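PDB 5UR2: bifunctional protein PutA from Bdellovibrio bacteriovorus, which oxidises L-proline to L-glutamate in two steps, joining an FAD-dependent proline dehydrogenase and an NAD+-dependent L-glutamate gamma-semialdehyde dehydrogenase in one chain. Local coordinates for the interface of chains A and B. Coordinates in Å, arbitrary orientation; residue numbers count along the deposited sequence, not the author numbering. Chains: chain A/B, Bifunctional protein PutA.

Contact 1: the interface of chains A and B. Residues chain A 315-316, 464, 939-941; chain B 618, 620, 623.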
loop_
_atom_site.group_PDB
_atom_site.type_symbol
_atom_site.label_atom_id
_atom_site.label_comp_id
_atom_site.label_asym_id
_atom_site.label_seq_id
_atom_site.Cartn_x
_atom_site.Cartn_y
_atom_site.Cartn_z
ATOM N N GLU A 315 19.482 -11.116 -17.936
ATOM C CA GLU A 315 18.323 -11.030 -17.060
ATOM C C GLU A 315 17.702 -9.633 -17.116
ATOM O O GLU A 315 16.473 -9.493 -17.142
ATOM C CB GLU A 315 18.708 -11.405 -15.629
ATOM C CG GLU A 315 17.493 -11.548 -14.732
ATOM C CD GLU A 315 17.797 -12.149 -13.369
ATOM O OE1 GLU A 315 18.873 -12.754 -13.194
ATOM O OE2 GLU A 315 16.950 -11.989 -12.461
ATOM N N GLN A 316 18.533 -8.588 -17.150
ATOM C CA GLN A 316 17.996 -7.233 -17.239
ATOM C C GLN A 316 17.189 -7.039 -18.519
ATOM O O GLN A 316 16.160 -6.352 -18.517
ATOM C CB GLN A 316 19.132 -6.214 -17.149
ATOM C CG GLN A 316 19.739 -6.061 -15.726
ATOM C CD GLN A 316 20.729 -4.907 -15.649
ATOM O OE1 GLN A 316 20.994 -4.248 -16.656
ATOM N NE2 GLN A 316 21.252 -4.634 -14.452
ATOM N N LYS A 464 4.862 -12.482 -10.189
ATOM C CA LYS A 464 5.754 -11.339 -10.321
ATOM C C LYS A 464 5.584 -10.679 -11.680
ATOM O O LYS A 464 5.408 -11.357 -12.695
ATOM C CB LYS A 464 7.206 -11.782 -10.126
ATOM C CG LYS A 464 8.236 -10.646 -10.176
ATOM C CD LYS A 464 9.647 -11.191 -9.906
ATOM C CE LYS A 464 10.760 -10.194 -10.301
ATOM N NZ LYS A 464 10.683 -8.807 -9.675
ATOM N N ASP A 939 7.500 -0.519 -13.365
ATOM C CA ASP A 939 7.831 -1.299 -12.175
ATOM C C ASP A 939 9.264 -1.052 -11.702
ATOM O O ASP A 939 9.483 -0.803 -10.514
ATOM C CB ASP A 939 7.571 -2.795 -12.403
ATOM C CG ASP A 939 7.826 -3.629 -11.149
ATOM O OD1 ASP A 939 7.132 -3.418 -10.132
ATOM O OD2 ASP A 939 8.715 -4.502 -11.178
ATOM N N ARG A 940 10.235 -1.058 -12.617
ATOM C CA ARG A 940 11.637 -0.860 -12.237
ATOM C C ARG A 940 11.914 0.559 -11.757
ATOM O O ARG A 940 12.693 0.750 -10.825
ATOM C CB ARG A 940 12.570 -1.166 -13.416
ATOM C CG ARG A 940 12.369 -2.534 -13.971
ATOM C CD ARG A 940 13.464 -2.890 -14.923
ATOM N NE ARG A 940 13.119 -4.114 -15.627
ATOM C CZ ARG A 940 13.930 -4.746 -16.462
ATOM N NH1 ARG A 940 15.147 -4.249 -16.691
ATOM N NH2 ARG A 940 13.516 -5.863 -17.070
ATOM N N HIS A 941 11.367 1.564 -12.435
ATOM C CA HIS A 941 11.656 2.965 -12.126
ATOM C C HIS A 941 10.386 3.799 -12.238
ATOM O O HIS A 941 10.230 4.577 -13.181
ATOM C CB HIS A 941 12.732 3.535 -13.067
ATOM C CG HIS A 941 13.753 2.542 -13.551
ATOM N ND1 HIS A 941 13.750 2.030 -14.833
ATOM C CD2 HIS A 941 14.834 1.996 -12.931
ATOM C CE1 HIS A 941 14.780 1.211 -14.984
ATOM N NE2 HIS A 941 15.450 1.167 -13.844
ATOM N N GLY B 618 11.334 -3.838 -9.043
ATOM C CA GLY B 618 12.059 -4.422 -10.158
ATOM C C GLY B 618 12.810 -5.673 -9.750
ATOM O O GLY B 618 12.482 -6.772 -10.205
ATOM N N LEU B 620 16.017 -6.446 -10.304
ATOM C CA LEU B 620 16.995 -6.986 -11.238
ATOM C C LEU B 620 18.377 -7.076 -10.579
ATOM O O LEU B 620 18.690 -6.306 -9.667
ATOM C CB LEU B 620 17.061 -6.113 -12.482
ATOM C CG LEU B 620 15.893 -6.269 -13.463
ATOM C CD1 LEU B 620 15.785 -7.744 -13.879
ATOM C CD2 LEU B 620 14.556 -5.739 -12.920
ATOM N N GLU B 623 21.332 -3.780 -10.375
ATOM C CA GLU B 623 20.721 -2.461 -10.251
ATOM C C GLU B 623 19.787 -2.482 -9.053
ATOM O O GLU B 623 18.804 -3.227 -9.052
ATOM C CB GLU B 623 19.965 -2.069 -11.535
ATOM C CG GLU B 623 19.394 -0.649 -11.516
ATOM C CD GLU B 623 18.665 -0.301 -12.816
ATOM O OE1 GLU B 623 19.315 0.166 -13.781
ATOM O OE2 GLU B 623 17.437 -0.519 -12.881
HETATM O O HOH W 1 8.597 -4.706 -8.164
#

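Contact 2: the interface of chains A and B. Residues chain A 58, 414, 417-418, 421; chain B 977, 979.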
loop_
_atom_site.group_PDB
_atom_site.type_symbol
_atom_site.label_atom_id
_atom_site.label_comp_id
_atom_site.label_asym_id
_atom_site.label_seq_id
_atom_site.Cartn_x
_atom_site.Cartn_y
_atom_site.Cartn_z
ATOM N N ASP A 58 39.409 -0.295 -7.822
ATOM C CA ASP A 58 38.915 0.198 -9.110
ATOM C C ASP A 58 39.096 1.712 -9.245
ATOM O O ASP A 58 39.561 2.195 -10.282
ATOM C CB ASP A 58 37.437 -0.195 -9.277
ATOM C CG ASP A 58 36.800 0.357 -10.565
ATOM O OD1 ASP A 58 37.405 0.176 -11.648
ATOM O OD2 ASP A 58 35.680 0.949 -10.495
ATOM N N ALA A 414 42.006 -1.628 -13.975
ATOM C CA ALA A 414 40.811 -2.362 -14.362
ATOM C C ALA A 414 41.157 -3.820 -14.607
ATOM O O ALA A 414 40.427 -4.725 -14.184
ATOM C CB ALA A 414 40.184 -1.754 -15.618
ATOM N N VAL A 417 41.621 -5.748 -11.470
ATOM C CA VAL A 417 40.388 -6.088 -10.769
ATOM C C VAL A 417 39.784 -7.349 -11.372
ATOM O O VAL A 417 39.277 -8.216 -10.653
ATOM C CB VAL A 417 39.401 -4.904 -10.800
ATOM C CG1 VAL A 417 38.010 -5.326 -10.299
ATOM C CG2 VAL A 417 39.938 -3.749 -9.989
ATOM N N ARG A 418 39.871 -7.492 -12.697
ATOM C CA ARG A 418 39.340 -8.692 -13.332
ATOM C C ARG A 418 40.077 -9.939 -12.860
ATOM O O ARG A 418 39.458 -10.990 -12.660
ATOM C CB ARG A 418 39.401 -8.560 -14.854
ATOM C CG ARG A 418 38.344 -7.610 -15.441
ATOM C CD ARG A 418 36.931 -7.936 -14.945
ATOM N NE ARG A 418 36.655 -9.372 -14.968
ATOM C CZ ARG A 418 35.606 -9.952 -14.384
ATOM N NH1 ARG A 418 35.455 -11.273 -14.455
ATOM N NH2 ARG A 418 34.710 -9.216 -13.729
ATOM N N LEU A 421 38.801 -10.680 -9.452
ATOM C CA LEU A 421 37.474 -11.274 -9.535
ATOM C C LEU A 421 37.535 -12.740 -9.949
ATOM O O LEU A 421 36.842 -13.584 -9.369
ATOM C CB LEU A 421 36.622 -10.458 -10.499
ATOM C CG LEU A 421 36.186 -9.186 -9.783
ATOM C CD1 LEU A 421 35.595 -8.181 -10.768
ATOM C CD2 LEU A 421 35.170 -9.582 -8.713
ATOM N N ARG B 977 33.284 -3.128 -13.250
ATOM C CA ARG B 977 34.325 -4.051 -13.718
ATOM C C ARG B 977 33.791 -5.469 -13.854
ATOM O O ARG B 977 34.485 -6.439 -13.540
ATOM C CB ARG B 977 35.544 -4.062 -12.795
ATOM C CG ARG B 977 36.312 -2.799 -12.775
ATOM C CD ARG B 977 36.749 -2.405 -14.158
ATOM N NE ARG B 977 36.977 -0.972 -14.153
ATOM C CZ ARG B 977 36.680 -0.167 -15.160
ATOM N NH1 ARG B 977 36.149 -0.662 -16.269
ATOM N NH2 ARG B 977 36.912 1.134 -15.049
ATOM N N PHE B 979 31.399 -6.975 -12.182
ATOM C CA PHE B 979 30.940 -7.619 -10.962
ATOM C C PHE B 979 29.957 -6.719 -10.227
ATOM O O PHE B 979 30.138 -5.499 -10.155
ATOM C CB PHE B 979 32.096 -7.961 -10.017
ATOM C CG PHE B 979 31.651 -8.296 -8.613
ATOM C CD1 PHE B 979 31.153 -9.560 -8.311
ATOM C CD2 PHE B 979 31.722 -7.346 -7.600
ATOM C CE1 PHE B 979 30.739 -9.877 -7.008
ATOM C CE2 PHE B 979 31.299 -7.642 -6.299
ATOM C CZ PHE B 979 30.813 -8.910 -6.000
#

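Contact 3: the interface of chains A and B. Residues chain A 55, 58, 76, 909-910, 915, 930; chain B 974, 976, 981.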
loop_
_atom_site.group_PDB
_atom_site.type_symbol
_atom_site.label_atom_id
_atom_site.label_comp_id
_atom_site.label_asym_id
_atom_site.label_seq_id
_atom_site.Cartn_x
_atom_site.Cartn_y
_atom_site.Cartn_z
ATOM N N ARG A 55 36.056 -2.377 -5.260
ATOM C CA ARG A 55 35.656 -1.036 -5.696
ATOM C C ARG A 55 36.729 0.006 -5.368
ATOM O O ARG A 55 37.034 0.872 -6.198
ATOM C CB ARG A 55 34.319 -0.644 -5.059
ATOM C CG ARG A 55 33.121 -1.412 -5.627
ATOM C CD ARG A 55 31.823 -0.943 -5.018
ATOM N NE ARG A 55 30.650 -1.492 -5.711
ATOM C CZ ARG A 55 29.394 -1.258 -5.330
ATOM N NH1 ARG A 55 29.168 -0.480 -4.278
ATOM N NH2 ARG A 55 28.359 -1.780 -5.999
ATOM N N ASP A 58 39.409 -0.295 -7.822
ATOM C CA ASP A 58 38.915 0.198 -9.110
ATOM C C ASP A 58 39.096 1.712 -9.245
ATOM O O ASP A 58 39.561 2.195 -10.282
ATOM C CB ASP A 58 37.437 -0.195 -9.277
ATOM C CG ASP A 58 36.800 0.357 -10.565
ATOM O OD1 ASP A 58 37.405 0.176 -11.648
ATOM O OD2 ASP A 58 35.680 0.949 -10.495
ATOM N N TYR A 76 35.184 3.590 2.258
ATOM C CA TYR A 76 34.998 2.207 1.844
ATOM C C TYR A 76 35.170 1.220 2.992
ATOM O O TYR A 76 34.531 0.162 2.975
ATOM C CB TYR A 76 35.958 1.859 0.710
ATOM C CG TYR A 76 35.406 2.224 -0.643
ATOM C CD1 TYR A 76 34.375 1.473 -1.205
ATOM C CD2 TYR A 76 35.913 3.309 -1.365
ATOM C CE1 TYR A 76 33.861 1.788 -2.453
ATOM C CE2 TYR A 76 35.411 3.629 -2.615
ATOM C CZ TYR A 76 34.378 2.863 -3.151
ATOM O OH TYR A 76 33.850 3.153 -4.383
ATOM N N SER A 909 29.850 8.785 -9.585
ATOM C CA SER A 909 30.733 8.932 -8.430
ATOM C C SER A 909 31.128 7.548 -7.930
ATOM O O SER A 909 30.339 6.602 -7.987
ATOM C CB SER A 909 30.038 9.715 -7.300
ATOM O OG SER A 909 30.825 9.757 -6.120
ATOM N N ARG A 910 32.342 7.448 -7.405
ATOM C CA ARG A 910 32.805 6.226 -6.768
ATOM C C ARG A 910 33.199 6.515 -5.329
ATOM O O ARG A 910 34.053 5.846 -4.746
ATOM C CB ARG A 910 33.933 5.583 -7.580
ATOM C CG ARG A 910 33.389 4.983 -8.886
ATOM C CD ARG A 910 34.429 4.324 -9.777
ATOM N NE ARG A 910 35.309 5.300 -10.414
ATOM C CZ ARG A 910 36.331 4.982 -11.211
ATOM N NH1 ARG A 910 36.599 3.706 -11.472
ATOM N NH2 ARG A 910 37.085 5.940 -11.754
ATOM N N ILE A 915 27.910 9.644 -2.895
ATOM C CA ILE A 915 26.675 9.025 -3.379
ATOM C C ILE A 915 25.562 9.195 -2.346
ATOM O O ILE A 915 24.421 9.546 -2.682
ATOM C CB ILE A 915 26.930 7.544 -3.718
ATOM C CG1 ILE A 915 27.782 7.441 -4.990
ATOM C CG2 ILE A 915 25.603 6.772 -3.865
ATOM C CD1 ILE A 915 28.315 6.034 -5.288
ATOM N N ASN A 930 25.287 6.357 -11.180
ATOM C CA ASN A 930 26.228 5.650 -12.048
ATOM C C ASN A 930 25.555 4.971 -13.239
ATOM O O ASN A 930 25.993 3.919 -13.708
ATOM C CB ASN A 930 27.055 4.651 -11.234
ATOM C CG ASN A 930 28.115 5.343 -10.418
ATOM O OD1 ASN A 930 28.608 6.397 -10.816
ATOM N ND2 ASN A 930 28.468 4.769 -9.269
ATOM N N THR B 974 24.927 -1.101 -9.643
ATOM C CA THR B 974 25.903 -1.685 -8.731
ATOM C C THR B 974 26.990 -2.482 -9.439
ATOM O O THR B 974 27.898 -3.008 -8.780
ATOM C CB THR B 974 25.199 -2.591 -7.712
ATOM O OG1 THR B 974 24.615 -3.702 -8.402
ATOM C CG2 THR B 974 24.137 -1.814 -6.952
ATOM N N ARG B 976 30.280 -2.945 -11.477
ATOM C CA ARG B 976 31.550 -2.270 -11.770
ATOM C C ARG B 976 32.592 -3.317 -12.118
ATOM O O ARG B 976 32.788 -4.261 -11.348
ATOM C CB ARG B 976 32.062 -1.434 -10.580
ATOM C CG ARG B 976 31.178 -0.271 -10.191
ATOM C CD ARG B 976 31.780 0.558 -9.068
ATOM N NE ARG B 976 30.742 1.331 -8.382
ATOM C CZ ARG B 976 30.932 1.993 -7.246
ATOM N NH1 ARG B 976 32.123 1.964 -6.675
ATOM N NH2 ARG B 976 29.934 2.674 -6.681
ATOM N N PRO B 981 27.536 -6.858 -6.446
ATOM C CA PRO B 981 27.264 -7.632 -5.226
ATOM C C PRO B 981 25.894 -8.288 -5.280
ATOM O O PRO B 981 24.943 -7.743 -5.840
ATOM C CB PRO B 981 27.303 -6.576 -4.106
ATOM C CG PRO B 981 27.783 -5.297 -4.742
ATOM C CD PRO B 981 27.515 -5.403 -6.211
HETATM O O HOH W 2 27.227 2.461 -7.618
HETATM O O HOH W 3 30.454 -3.319 -7.859
HETATM O O HOH W 4 30.947 3.856 -4.059
#

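Contact 1: the interface of chains A and B
B:Leu620 presses its branched end over one face of the guanidinium of A:Arg940, bringing a segment of the PutA aldehyde dehydrogenase unit of chain B against both catalytic units of chain A. This is the tightly packed part. The methyl CD2 of B:Leu620 lies 3.5 Å from NE of A:Arg940, toward the rim of the group, while the other methyl, CD1, reaches the backbone of A:Gln316 (4.1 Å to CA). The rotation of the guanidinium is fixed at its edge: NH1 and NH2 of A:Arg940 grip one carbonyl, O of A:Gln316, close to the end of helix 307-317, with NH1 on a carbonyl lone pair at 3.0 Å. Beside it, CB of A:Arg940 sits over the centre of the A:His941 ring. That ring gives NE2 to OE2 of B:Glu623 at 2.8 Å, fairly straight (161° at H), the carboxylate being turned 60° from the ring and met from above its plane. B:Glu623 gets there with CG anti to the backbone N (chi1 -175°) and its chain extended.

The side toward B:Gly618 is looser and partly water-mediated. NZ of A:Lys464 bonds O of B:Gly618 at 2.8 Å from above the carbonyl plane, and water 1 bridges N of B:Gly618 to OD1 of A:Asp939.

Contact 2: the interface of chains A and B
B:Arg977, in the C-terminal tail, reaches A:Asp58 with its NE and A:Arg418 with its backbone carbonyl. In the first shell, NE lies 2.8 Å from OD1 of A:Asp58 in a salt bridge that is also a hydrogen bond (156° at H), meeting the oxygen on its syn side but somewhat out of the carboxylate plane. The two flat groups are turned steeply, 74° apart. The methyl CB of A:Ala414 sits over the rim of one face of this guanidinium, 3.6 Å from NE, and CG1 of A:Val417 packs on CB of B:Arg977 at 3.7 Å. The backbone O of B:Arg977 takes NH2 of A:Arg418 on a lone pair at 2.8 Å, with the acceptor in the guanidinium plane.

Next outward, A:Leu421 packs on both the first-shell arginine and the tail. Its CB lies over a face of the A:Arg418 guanidinium, and its CD1 touches CB of B:Phe979 at 3.6 Å. A:Arg418 turns to the tail through bends at chi2 (-51°) and chi3.

A:Arg418 probably belongs to the arginine pair that binds the substrate carboxylate in proline dehydrogenases, although here its NH2 is engaged by the tail. The tail, which follows strand 965-973, lies across helix 409-423 of the proline dehydrogenase unit and helix 47-59 of the N-terminal region.

Contact 3: the interface of chains A and B
B:Arg976 lies with its guanidinium face to face on that of A:Arg55, the planes only 17° apart although the two side chains cross at about a right angle. The overlap is offset: CZ of B:Arg976 is 3.8 Å from NE of A:Arg55, over the rim. The opposite face of B:Arg976 meets CG of A:Arg910, 4.0 Å from NH1. The extended chain of B:Arg976 (chi2 -177°) carries the group into this slot.

Partners at its edge fix its rotation. NH1 gives a bond of 3.1 Å to the phenol OH of A:Tyr76, in the guanidinium plane, with the tyrosine ring nearly perpendicular at 85°. NH2 bonds water 4, which also meets that OH, and water 2 at 2.9 Å, which leads on to ND2 of A:Asn930. The amide of A:Asn930 is held by reciprocal bonds with the backbone of A:Ser909, and the phenol OH donates to the backbone O of A:Arg910 at 2.7 Å.

At the far end of the stack, NH2 of A:Arg55 reaches O of B:Thr974 at 3.1 Å, and water 3 joins the same two residues. A:Asp58 OD2 pairs with NH1 of A:Arg910 at 3.1 Å. The A:Asp58 carboxylate, not in contact with B:Arg976 (OD2 to NH1 5.3 Å), may still temper the like charges of the stack. The site fastens the C-terminal tail of chain B between the N-terminal and aldehyde dehydrogenase portions of chain A, tying the protomers together.

Contacts 2 and 3 are neighbours, their C-alpha centres about 11 Å apart. They share A:Asp58 of helix 47-59, whose two carboxylate oxygens serve different partners, and they draw on interleaved residues of the same chain B tail, the neighbours B:Arg976 and B:Arg977 going to different contacts. Contact 1 lies about 24 Å from contact 2 and 19 Å from contact 3, and uses a separate chain B segment leading into strand 623-631. Its centre is about 19 Å from A:Glu746, the predicted active-site residue, whereas contact 2 is about 36 Å away. Two-fold symmetry repeats all three, consistent with the conserved core oligomer of type A PutAs.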